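Local atomic coordinates of glycerophosphoryl diester phosphodiesterase (Agrobacterium tumefaciens str. C58, PDB entry 3KS6), a protein that belongs to the glycerophosphoryl diester phosphodiesterase family, adopts a TIM-barrel fold and binds a magnesium ion through acidic side chains. Residues F102-K107 and T135-F140; S7-T12 and E35-P40. All blocks are in the same frame, centred on the assembly; numbering follows the deposited sequence. Where two conformers were deposited one is given.

Overall arrangement
Both contacts pair parallel strands of the same barrel sheet, and their centres lie about 9 Å apart. Contact 2 joins S7-T12 to E35-P40, and contact 1 joins F102-K107 to T135-F140; strands 33-40 and 101-106 are neighbours, so the two contacts adjoin directly. E105 N lies 2.8 Å from F36 O, a probable hydrogen bond across this seam, while C104 SG packs 3.5 Å from L38 CD1. The magnesium ion unites them: contact 2 supplies E35 and D37, contact 1 supplies E105. E105 OE1 and D37 OD1 approach to 2.8 Å, a closeness consistent with both oxygens binding the same ion. Waters 4 and 5 complete the metal shell where the two contacts meet.

Contact 1 (F102-K107 and T135-F140); sequences FRCEIK and TTFSSF. With MG (magnesium ion), chain F.
E105 runs past S138 to the magnesium ion, which its OE1 binds at 2.0 Å. The other carboxylate oxygen, OE2, lies in the plane of the F140 ring at its edge, 3.3 Å from CD1, and accepts a hydrogen bond from water 3. That water also donates to I106 O and accepts from F140 N, tying the carboxylate to both backbones. A chi1 of -168° sets E105 CG anti to the backbone N and 3.5 Å from S138 OG. S138 OG donates to water 2 at 2.7 Å, and R103 NE donates to the same water. Further along, S139 OG donates to I106 O (2.9 Å), lying in the carbonyl plane. On the other face of the sheet, T135 CG2 lies 3.8 Å above the centre of the F137 ring and touches C104 CB at 3.7 Å. C104 SG makes an oblique sulfur-aromatic contact, 5.1 Å from the F137 ring centroid. Helix 118-128 packs against this face through L126 and V122. Four backbone hydrogen bonds, from T136, C104, S138 and I106, hold the strands in parallel register, as expected for the beta-alpha-beta unit of a TIM barrel carrying a metal ligand.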
# COMPACT_ATOMS: atom_id res chain seq x y z
N PHE A 102 -0.38 -9.27 -1.97
CA PHE A 102 -0.53 -8.20 -0.99
C PHE A 102 0.61 -7.20 -1.08
O PHE A 102 1.78 -7.60 -1.23
CB PHE A 102 -0.47 -8.79 0.43
CG PHE A 102 -1.76 -9.41 0.97
CD1 PHE A 102 -2.97 -9.37 0.30
CD2 PHE A 102 -1.76 -9.92 2.26
CE1 PHE A 102 -4.12 -9.89 0.87
CE2 PHE A 102 -2.94 -10.44 2.83
CZ PHE A 102 -4.11 -10.42 2.10
N ARG A 103 0.26 -5.92 -0.92
CA ARG A 103 1.20 -4.82 -0.70
C ARG A 103 0.73 -4.21 0.66
O ARG A 103 -0.28 -3.50 0.75
CB ARG A 103 1.18 -3.82 -1.86
CG ARG A 103 2.00 -2.53 -1.63
CD ARG A 103 1.74 -1.59 -2.73
NE ARG A 103 2.22 -0.23 -2.54
CZ ARG A 103 3.08 0.41 -3.33
NH1 ARG A 103 3.57 -0.15 -4.44
NH2 ARG A 103 3.36 1.67 -3.05
N CYS A 104 1.46 -4.55 1.70
CA CYS A 104 1.09 -4.22 3.06
C CYS A 104 1.86 -3.01 3.57
O CYS A 104 3.08 -3.06 3.64
CB CYS A 104 1.42 -5.46 3.93
SG CYS A 104 1.12 -5.23 5.69
N GLU A 105 1.18 -1.95 3.99
CA GLU A 105 1.87 -0.76 4.51
C GLU A 105 1.85 -0.72 6.02
O GLU A 105 0.79 -0.88 6.62
CB GLU A 105 1.28 0.55 3.95
CG GLU A 105 2.17 1.75 4.25
CD GLU A 105 1.61 3.06 3.75
OE1 GLU A 105 0.76 3.07 2.82
OE2 GLU A 105 2.00 4.11 4.34
N ILE A 106 3.01 -0.51 6.60
CA ILE A 106 3.22 -0.35 8.04
C ILE A 106 3.19 1.14 8.37
O ILE A 106 4.09 1.92 7.96
CB ILE A 106 4.58 -0.92 8.45
CG1 ILE A 106 4.69 -2.39 8.06
CG2 ILE A 106 4.80 -0.79 9.99
CD1 ILE A 106 3.57 -3.27 8.70
N LYS A 107 2.12 1.54 9.07
CA LYS A 107 1.84 2.91 9.47
C LYS A 107 2.18 3.13 10.95
O LYS A 107 2.11 2.19 11.75
CB LYS A 107 0.33 3.20 9.31
CG LYS A 107 -0.21 3.26 7.89
CD LYS A 107 0.04 4.61 7.22
CE LYS A 107 -1.17 5.57 7.22
NZ LYS A 107 -1.62 6.13 8.54
N THR A 135 3.35 -11.50 0.14
CA THR A 135 3.30 -10.11 0.61
C THR A 135 4.59 -9.34 0.31
O THR A 135 5.71 -9.87 0.45
CB THR A 135 3.02 -10.05 2.14
OG1 THR A 135 1.76 -10.66 2.40
CG2 THR A 135 2.97 -8.59 2.64
N THR A 136 4.41 -8.11 -0.16
CA THR A 136 5.46 -7.08 -0.22
C THR A 136 5.12 -6.06 0.85
O THR A 136 3.95 -5.72 1.03
CB THR A 136 5.45 -6.37 -1.61
OG1 THR A 136 6.02 -7.25 -2.59
CG2 THR A 136 6.23 -5.06 -1.60
N PHE A 137 6.13 -5.55 1.56
CA PHE A 137 5.90 -4.59 2.62
C PHE A 137 6.37 -3.20 2.21
O PHE A 137 7.40 -3.05 1.55
CB PHE A 137 6.65 -4.97 3.91
CG PHE A 137 6.15 -6.25 4.53
CD1 PHE A 137 5.09 -6.22 5.43
CD2 PHE A 137 6.76 -7.45 4.23
CE1 PHE A 137 4.65 -7.39 6.01
CE2 PHE A 137 6.29 -8.65 4.80
CZ PHE A 137 5.26 -8.60 5.72
N SER A 138 5.64 -2.19 2.67
CA SER A 138 5.99 -0.81 2.34
C SER A 138 5.84 0.04 3.60
O SER A 138 5.15 -0.35 4.52
CB SER A 138 5.03 -0.26 1.29
OG SER A 138 3.69 -0.22 1.77
N SER A 139 6.53 1.18 3.65
CA SER A 139 6.35 2.14 4.74
C SER A 139 6.96 3.43 4.35
O SER A 139 7.93 3.42 3.58
CB SER A 139 7.08 1.66 6.00
OG SER A 139 6.78 2.48 7.10
N PHE A 140 6.43 4.55 4.88
CA PHE A 140 7.14 5.84 4.75
C PHE A 140 8.27 5.97 5.78
O PHE A 140 9.12 6.84 5.62
CB PHE A 140 6.18 7.00 4.97
CG PHE A 140 5.29 7.30 3.81
CD1 PHE A 140 4.07 6.65 3.65
CD2 PHE A 140 5.68 8.21 2.84
CE1 PHE A 140 3.25 6.94 2.59
CE2 PHE A 140 4.84 8.49 1.76
CZ PHE A 140 3.63 7.86 1.65
MG MG F . -1.17 2.92 2.16
O HOH W 1 3.07 -8.61 -3.52
O HOH W 2 1.81 0.95 0.17
O HOH W 3 3.92 4.23 6.22
O HOH W 4 -3.23 2.94 1.69
O HOH W 5 -1.38 4.87 2.88

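Contact 2 (S7-T12 and E35-P40); sequences SHRGGT and EFDLHP. With MG (magnesium ion), chain F; ACT (acetate ion), chain H.
Water 4, bound to the magnesium ion, is gripped by R9, E35 and D37 together. It donates to E35 OE1 at 2.5 Å and to D37 OD2 at 2.6 Å, while R9 NE donates to it from 3.2 Å. The other oxygen of each carboxylate, E35 OE2 and D37 OD1, binds the metal directly, so the water and the ion together fix how both groups are turned. The E35 chain bends at chi2 (-90°), which places CD beside H8; the planes of the H8 ring and the carboxylate are 21° apart, and H8 CD2 comes within 3.2 Å of E35 OE1. R9 CG covers one face of the H8 ring, 3.8 Å above its centre. R9 NH2 (2.7 Å) and H8 NE2 (2.9 Å) both donate to OXT of an acetate ion, probably from the crystallisation liquor, and water 5 donates to the same oxygen. H8 ND1 is hydrogen-bonded to D232, and D17 forms a salt bridge with R9 NH1. The backbones join through E35 N to S7 O at 2.8 Å and through a weak bond from R9 N to E35 O. The type II turn from S7 to G10 overlaps this pairing and leads to G11, the N-cap of helix 12-15. Strand 4-8 lies in the barrel between strands 33-40 and 228-231, and L38 of strand 33-40 packs on V122 of helix 118-128.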
# COMPACT_ATOMS: atom_id res chain seq x y z
N SER A 7 -4.27 -2.08 -6.29
CA SER A 7 -5.52 -1.42 -5.95
C SER A 7 -5.41 -0.77 -4.57
O SER A 7 -5.29 -1.46 -3.57
CB SER A 7 -6.63 -2.46 -5.93
OG SER A 7 -7.88 -1.95 -5.52
N HIS A 8 -5.46 0.57 -4.54
CA HIS A 8 -5.20 1.36 -3.33
C HIS A 8 -6.35 1.24 -2.37
O HIS A 8 -7.45 1.69 -2.65
CB HIS A 8 -4.93 2.82 -3.71
CG HIS A 8 -4.43 3.68 -2.58
ND1 HIS A 8 -5.07 4.84 -2.18
CD2 HIS A 8 -3.33 3.57 -1.79
CE1 HIS A 8 -4.41 5.38 -1.17
NE2 HIS A 8 -3.33 4.65 -0.93
N ARG A 9 -6.10 0.61 -1.23
CA ARG A 9 -7.10 0.41 -0.20
C ARG A 9 -8.32 -0.38 -0.72
O ARG A 9 -9.43 -0.24 -0.22
CB ARG A 9 -7.54 1.75 0.42
CG ARG A 9 -6.39 2.65 0.80
CD ARG A 9 -6.84 3.89 1.56
NE ARG A 9 -5.76 4.88 1.58
CZ ARG A 9 -5.90 6.17 1.85
NH1 ARG A 9 -7.09 6.69 2.14
NH2 ARG A 9 -4.83 6.95 1.80
N GLY A 10 -8.10 -1.24 -1.71
CA GLY A 10 -9.17 -1.99 -2.33
C GLY A 10 -9.90 -1.24 -3.42
O GLY A 10 -10.85 -1.76 -3.95
N GLY A 11 -9.48 0.01 -3.72
CA GLY A 11 -10.04 0.84 -4.80
C GLY A 11 -10.95 1.92 -4.24
O GLY A 11 -12.16 1.94 -4.52
N THR A 12 -10.36 2.84 -3.48
CA THR A 12 -11.09 3.83 -2.68
C THR A 12 -12.21 4.56 -3.42
O THR A 12 -13.31 4.68 -2.92
CB THR A 12 -10.11 4.90 -2.12
OG1 THR A 12 -8.98 4.23 -1.53
CG2 THR A 12 -10.75 5.80 -1.06
N GLU A 35 -3.36 -3.04 -2.23
CA GLU A 35 -2.64 -2.28 -1.21
C GLU A 35 -3.55 -2.01 -0.00
O GLU A 35 -4.72 -1.71 -0.17
CB GLU A 35 -2.08 -0.96 -1.77
CG GLU A 35 -1.07 -0.29 -0.78
CD GLU A 35 -1.68 0.69 0.22
OE1 GLU A 35 -2.87 1.00 0.14
OE2 GLU A 35 -0.95 1.13 1.14
N PHE A 36 -2.99 -2.08 1.20
CA PHE A 36 -3.72 -1.78 2.42
C PHE A 36 -2.75 -1.46 3.55
O PHE A 36 -1.57 -1.79 3.48
CB PHE A 36 -4.61 -2.99 2.80
CG PHE A 36 -3.82 -4.25 3.01
CD1 PHE A 36 -3.46 -5.03 1.92
CD2 PHE A 36 -3.37 -4.61 4.28
CE1 PHE A 36 -2.71 -6.15 2.07
CE2 PHE A 36 -2.61 -5.75 4.45
CZ PHE A 36 -2.30 -6.54 3.34
N ASP A 37 -3.29 -0.81 4.58
CA ASP A 37 -2.53 -0.36 5.76
C ASP A 37 -3.13 -1.08 6.98
O ASP A 37 -4.28 -1.47 6.97
CB ASP A 37 -2.70 1.15 5.94
CG ASP A 37 -2.71 1.90 4.62
OD1 ASP A 37 -1.63 2.09 4.00
OD2 ASP A 37 -3.82 2.31 4.19
N LEU A 38 -2.34 -1.23 8.03
CA LEU A 38 -2.75 -2.02 9.19
C LEU A 38 -2.46 -1.25 10.46
O LEU A 38 -1.47 -0.52 10.52
CB LEU A 38 -1.98 -3.36 9.23
CG LEU A 38 -2.10 -4.36 8.05
CD1 LEU A 38 -1.16 -5.60 8.25
CD2 LEU A 38 -3.54 -4.79 7.88
N HIS A 39 -3.31 -1.45 11.48
CA HIS A 39 -3.12 -0.88 12.83
C HIS A 39 -3.48 -1.89 13.92
O HIS A 39 -4.37 -2.73 13.72
CB HIS A 39 -4.00 0.36 13.01
CG HIS A 39 -3.66 1.47 12.07
ND1 HIS A 39 -2.71 2.43 12.36
CD2 HIS A 39 -4.10 1.73 10.82
CE1 HIS A 39 -2.61 3.25 11.33
NE2 HIS A 39 -3.44 2.85 10.39
N PRO A 40 -2.78 -1.84 15.06
CA PRO A 40 -3.15 -2.71 16.16
C PRO A 40 -4.30 -2.15 16.97
O PRO A 40 -4.44 -0.93 17.02
CB PRO A 40 -1.88 -2.72 17.01
CG PRO A 40 -1.28 -1.37 16.78
CD PRO A 40 -1.62 -1.01 15.38
MG MG F . -1.17 2.92 2.16
C ACT H . -1.46 7.31 0.51
O ACT H . -1.82 7.94 -0.52
OXT ACT H . -2.25 6.47 1.01
CH3 ACT H . -0.13 7.57 1.15
O HOH W 4 -3.23 2.94 1.69
O HOH W 5 -1.38 4.87 2.88